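Local structure of putative uncharacterized protein (Staphylococcus aureus subsp. aureus Mu50, 3FYM) at residues K9-R12 with E13-G16; K47-S50 with E51-R55. The protein is of unknown function but is probably a DNA-binding membrane protein, whose soluble N-terminal part carries a helix-turn-helix domain. All coordinates share one frame; numbering follows the deposited sequence.

Contact 1 closes the C-terminal end of helix 4-14, whereas contact 2 leads into the first turns of helix 50-60. Their centres lie about 19 Å apart, on opposite sides of the chain's centre, and they share no helix, though both belong to one helix-turn-helix domain. Contact 1 is mainly a surface contact, rich in arginine, with Arg-12 buried. Contact 2 sits nearer the middle and is partly buried; it relies on a CH-pi contact, a serine bond to a carbonyl, two bridging waters and one salt bridge, where in contact 1 guanidinium groups lie over backbone and against leucine.

Contact 1: K9-R12 with E13-G16; sequences KGRR and ERLG
Arg-14 and Arg-11 run across each other at about a right angle, their guanidinium planes turned 52° apart. The Arg-14 chain folds back at chi3 (-61°) and lays one face of its guanidinium over the backbone of the preceding turn, with NH1 3.5 Å from Arg-11 CA. A water joins the two cations, accepting from Arg-14 NH1 at 2.8 Å and from Arg-11 NH1 at 3.1 Å. Leu-15 meets Arg-11 from another direction: its CD2 rests over one face of the Arg-11 guanidinium, 3.7 Å from NH2, while CD1 lies against NE. That NE also donates to the carbonyl of Val-61. On another side of the helix, Glu-13 slants against the aliphatic part of Lys-9, its OE1 3.7 Å from Lys-9 CG, while the charged ends stay apart. Arg-12 turns inward to a salt bridge with Glu-37 and a hydrogen bond to Met-17 O. Gly-16, at positive phi, belongs to a Schellman motif that closes the last turn, its N bonded to Glu-13 O at 2.9 Å. The chemistry implies that carbonyl dipoles at this C-terminal end would partly offset the arginine charge, while the shared water probably eases the closeness of Arg-11 and Arg-14.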
loop_
_atom_site.group_PDB
_atom_site.type_symbol
_atom_site.label_atom_id
_atom_site.label_comp_id
_atom_site.label_asym_id
_atom_site.label_seq_id
_atom_site.Cartn_x
_atom_site.Cartn_y
_atom_site.Cartn_z
ATOM N N LYS A 9 -1.155 -5.047 5.828
ATOM C CA LYS A 9 -0.494 -5.172 7.154
ATOM C C LYS A 9 -0.630 -6.581 7.684
ATOM O O LYS A 9 0.310 -7.119 8.260
ATOM C CB LYS A 9 -1.059 -4.150 8.117
ATOM C CG LYS A 9 -0.375 -4.116 9.485
ATOM C CD LYS A 9 -0.931 -3.059 10.391
ATOM C CE LYS A 9 -0.181 -2.938 11.698
ATOM N NZ LYS A 9 -0.713 -1.799 12.477
ATOM N N GLY A 10 -1.809 -7.173 7.567
ATOM C CA GLY A 10 -2.035 -8.500 8.043
ATOM C C GLY A 10 -1.059 -9.465 7.408
ATOM O O GLY A 10 -0.457 -10.353 8.046
ATOM N N ARG A 11 -0.893 -9.387 6.080
ATOM C CA ARG A 11 0.033 -10.211 5.376
ATOM C C ARG A 11 1.475 -9.976 5.822
ATOM O O ARG A 11 2.222 -10.936 6.041
ATOM C CB ARG A 11 -0.091 -9.994 3.875
ATOM C CG ARG A 11 0.903 -10.760 3.027
ATOM C CD ARG A 11 0.784 -12.257 3.145
ATOM N NE ARG A 11 1.790 -12.867 2.236
ATOM C CZ ARG A 11 2.016 -14.164 2.075
ATOM N NH1 ARG A 11 1.297 -15.025 2.795
ATOM N NH2 ARG A 11 2.960 -14.578 1.241
ATOM N N ARG A 12 1.864 -8.721 5.965
ATOM C CA ARG A 12 3.189 -8.392 6.454
ATOM C C ARG A 12 3.430 -9.065 7.813
ATOM O O ARG A 12 4.489 -9.649 8.036
ATOM C CB ARG A 12 3.364 -6.878 6.575
ATOM C CG ARG A 12 4.763 -6.503 7.104
ATOM C CD ARG A 12 4.900 -5.005 7.268
ATOM N NE ARG A 12 4.091 -4.276 8.164
ATOM C CZ ARG A 12 4.153 -4.256 9.503
ATOM N NH1 ARG A 12 3.351 -3.416 10.169
ATOM N NH2 ARG A 12 5.005 -5.040 10.129
ATOM N N GLU A 13 2.427 -9.002 8.685
ATOM C CA GLU A 13 2.588 -9.541 10.036
ATOM C C GLU A 13 2.645 -11.059 9.959
ATOM O O GLU A 13 3.464 -11.637 10.683
ATOM C CB GLU A 13 1.513 -9.014 10.930
ATOM C CG GLU A 13 1.586 -7.536 11.258
ATOM C CD GLU A 13 0.498 -7.099 12.205
ATOM O OE1 GLU A 13 -0.666 -7.072 11.768
ATOM O OE2 GLU A 13 0.848 -6.760 13.340
ATOM N N ARG A 14 1.828 -11.686 9.135
ATOM C CA ARG A 14 1.908 -13.165 8.966
ATOM C C ARG A 14 3.234 -13.627 8.429
ATOM O O ARG A 14 3.670 -14.729 8.812
ATOM C CB ARG A 14 0.832 -13.631 7.992
ATOM C CG ARG A 14 -0.521 -13.502 8.681
ATOM C CD ARG A 14 -1.573 -14.165 7.830
ATOM N NE ARG A 14 -1.811 -13.668 6.486
ATOM C CZ ARG A 14 -2.599 -12.627 6.201
ATOM N NH1 ARG A 14 -2.685 -12.364 4.932
ATOM N NH2 ARG A 14 -3.242 -11.928 7.122
ATOM N N LEU A 15 3.927 -12.817 7.652
ATOM C CA LEU A 15 5.253 -13.121 7.143
ATOM C C LEU A 15 6.311 -12.845 8.211
ATOM O O LEU A 15 7.487 -13.185 7.960
ATOM C CB LEU A 15 5.564 -12.305 5.908
ATOM C CG LEU A 15 4.783 -12.707 4.639
ATOM C CD1 LEU A 15 4.935 -11.624 3.571
ATOM C CD2 LEU A 15 5.224 -14.055 4.157
ATOM N N GLY A 16 5.944 -12.217 9.334
ATOM C CA GLY A 16 6.913 -11.827 10.331
ATOM C C GLY A 16 7.827 -10.725 9.843
ATOM O O GLY A 16 8.895 -10.526 10.375
HETATM O O HOH W 1 -1.671 -14.658 3.715
#

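Contact 2: K47-S50 with E51-R55; sequences KNYS and EGFIR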
loop_
_atom_site.group_PDB
_atom_site.type_symbol
_atom_site.label_atom_id
_atom_site.label_comp_id
_atom_site.label_asym_id
_atom_site.label_seq_id
_atom_site.Cartn_x
_atom_site.Cartn_y
_atom_site.Cartn_z
ATOM N N LYS A 47 -0.812 11.978 -3.370
ATOM C CA LYS A 47 -1.846 10.971 -3.241
ATOM C C LYS A 47 -2.035 10.191 -4.505
ATOM O O LYS A 47 -2.557 9.071 -4.502
ATOM C CB LYS A 47 -3.114 11.650 -2.781
ATOM C CG LYS A 47 -4.253 10.709 -2.393
ATOM C CD LYS A 47 -5.551 11.371 -2.131
ATOM C CE LYS A 47 -5.799 12.470 -1.332
ATOM N NZ LYS A 47 -7.270 12.792 -1.511
ATOM N N ASN A 48 -1.628 10.759 -5.663
ATOM C CA ASN A 48 -1.703 10.029 -6.908
ATOM C C ASN A 48 -0.897 8.745 -6.921
ATOM O O ASN A 48 -1.172 7.858 -7.738
ATOM C CB ASN A 48 -1.220 10.879 -8.089
ATOM C CG ASN A 48 -2.222 11.957 -8.435
ATOM O OD1 ASN A 48 -3.410 11.804 -8.181
ATOM N ND2 ASN A 48 -1.700 12.948 -9.092
ATOM N N TYR A 49 0.101 8.671 -6.047
ATOM C CA TYR A 49 0.967 7.480 -5.919
ATOM C C TYR A 49 0.356 6.379 -5.075
ATOM O O TYR A 49 0.988 5.359 -4.893
ATOM C CB TYR A 49 2.346 7.884 -5.370
ATOM C CG TYR A 49 3.140 8.841 -6.188
ATOM C CD1 TYR A 49 4.226 9.502 -5.580
ATOM C CD2 TYR A 49 2.861 9.128 -7.496
ATOM C CE1 TYR A 49 4.988 10.389 -6.277
ATOM C CE2 TYR A 49 3.659 10.042 -8.203
ATOM C CZ TYR A 49 4.718 10.659 -7.594
ATOM O OH TYR A 49 5.502 11.590 -8.262
ATOM N N SER A 50 -0.850 6.608 -4.536
ATOM C CA SER A 50 -1.448 5.601 -3.641
ATOM C C SER A 50 -1.463 4.220 -4.255
ATOM O O SER A 50 -1.033 3.231 -3.617
ATOM C CB SER A 50 -2.862 6.018 -3.252
ATOM O OG SER A 50 -2.950 7.169 -2.482
ATOM N N GLU A 51 -2.000 4.101 -5.459
ATOM C CA GLU A 51 -2.054 2.786 -6.100
ATOM C C GLU A 51 -0.684 2.214 -6.321
ATOM O O GLU A 51 -0.455 1.023 -6.068
ATOM C CB GLU A 51 -2.834 2.874 -7.426
ATOM C CG GLU A 51 -2.913 1.519 -8.077
ATOM C CD GLU A 51 -3.776 1.452 -9.308
ATOM O OE1 GLU A 51 -4.513 2.353 -9.636
ATOM O OE2 GLU A 51 -3.777 0.430 -9.943
ATOM N N GLY A 52 0.265 3.034 -6.829
ATOM C CA GLY A 52 1.586 2.511 -7.060
ATOM C C GLY A 52 2.272 2.035 -5.782
ATOM O O GLY A 52 3.007 1.027 -5.830
ATOM N N PHE A 53 2.066 2.715 -4.688
ATOM C CA PHE A 53 2.612 2.254 -3.401
ATOM C C PHE A 53 1.980 0.929 -2.989
ATOM O O PHE A 53 2.676 0.005 -2.531
ATOM C CB PHE A 53 2.426 3.274 -2.313
ATOM C CG PHE A 53 3.217 4.528 -2.410
ATOM C CD1 PHE A 53 2.839 5.659 -1.727
ATOM C CD2 PHE A 53 4.367 4.616 -3.137
ATOM C CE1 PHE A 53 3.609 6.797 -1.683
ATOM C CE2 PHE A 53 5.148 5.777 -3.094
ATOM C CZ PHE A 53 4.753 6.863 -2.384
ATOM N N ILE A 54 0.650 0.844 -3.076
ATOM C CA ILE A 54 -0.041 -0.418 -2.760
ATOM C C ILE A 54 0.495 -1.537 -3.626
ATOM O O ILE A 54 0.702 -2.650 -3.148
ATOM C CB ILE A 54 -1.559 -0.227 -2.921
ATOM C CG1 ILE A 54 -2.133 0.637 -1.788
ATOM C CG2 ILE A 54 -2.292 -1.565 -2.972
ATOM C CD1 ILE A 54 -3.518 1.158 -2.064
ATOM N N ARG A 55 0.676 -1.277 -4.905
ATOM C CA ARG A 55 1.163 -2.280 -5.849
ATOM C C ARG A 55 2.546 -2.800 -5.465
ATOM O O ARG A 55 2.794 -4.014 -5.494
ATOM C CB ARG A 55 1.177 -1.685 -7.253
ATOM C CG ARG A 55 1.649 -2.556 -8.344
ATOM C CD ARG A 55 1.539 -1.876 -9.717
ATOM N NE ARG A 55 0.123 -1.506 -9.985
ATOM C CZ ARG A 55 -0.793 -2.385 -10.387
ATOM N NH1 ARG A 55 -2.015 -1.984 -10.541
ATOM N NH2 ARG A 55 -0.474 -3.634 -10.617
HETATM O O HOH W 2 -3.263 6.070 -7.054
HETATM O O HOH W 3 -0.185 5.386 -8.479
#
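The backbone passes from a turn at Lys-47 into helix 50-60, where Phe-53 N bonds to Tyr-49 O at 2.9 Å and Ile-54 N to Ser-50 O at 3.0 Å. Beside the first of these bonds, Tyr-49 sets its CB over the centre of one face of the Phe-53 ring, 4.0 Å from the centroid and 13° off the normal, a CH-pi contact. The tyrosine ring itself leads away, with Phe-53 CZ at its edge, near the plane of the tyrosine. Ser-50 turns back toward the preceding turn: with OG beside its backbone N (chi1 -66°), the hydroxyl donates to Lys-47 O at 2.8 Å, in the carbonyl plane and on a lone pair. Since Ser-50 N donates to the same oxygen, two bonds from one residue grip that carbonyl. In this helix-turn-helix domain, helix 50-60 packs against helices 30-37 and 65-71, with Phe-53 and Ile-54 touching Ile-36, and Ile-54 also Leu-68. Two waters bridge the loop to the helix start, both donating to Asn-48 O; one accepts from Glu-51 N and the other from Gly-52 N. Glu-51 stretches out to receive NH1 of Arg-55, one turn further along, at OE2, 3.0 Å away, in a salt bridge that uses the anti lone pair and lies nearly in the guanidinium plane. Arg-55 NH2 bonds to Asn-66 OD1, giving the guanidinium a second hold at the neighbouring helix.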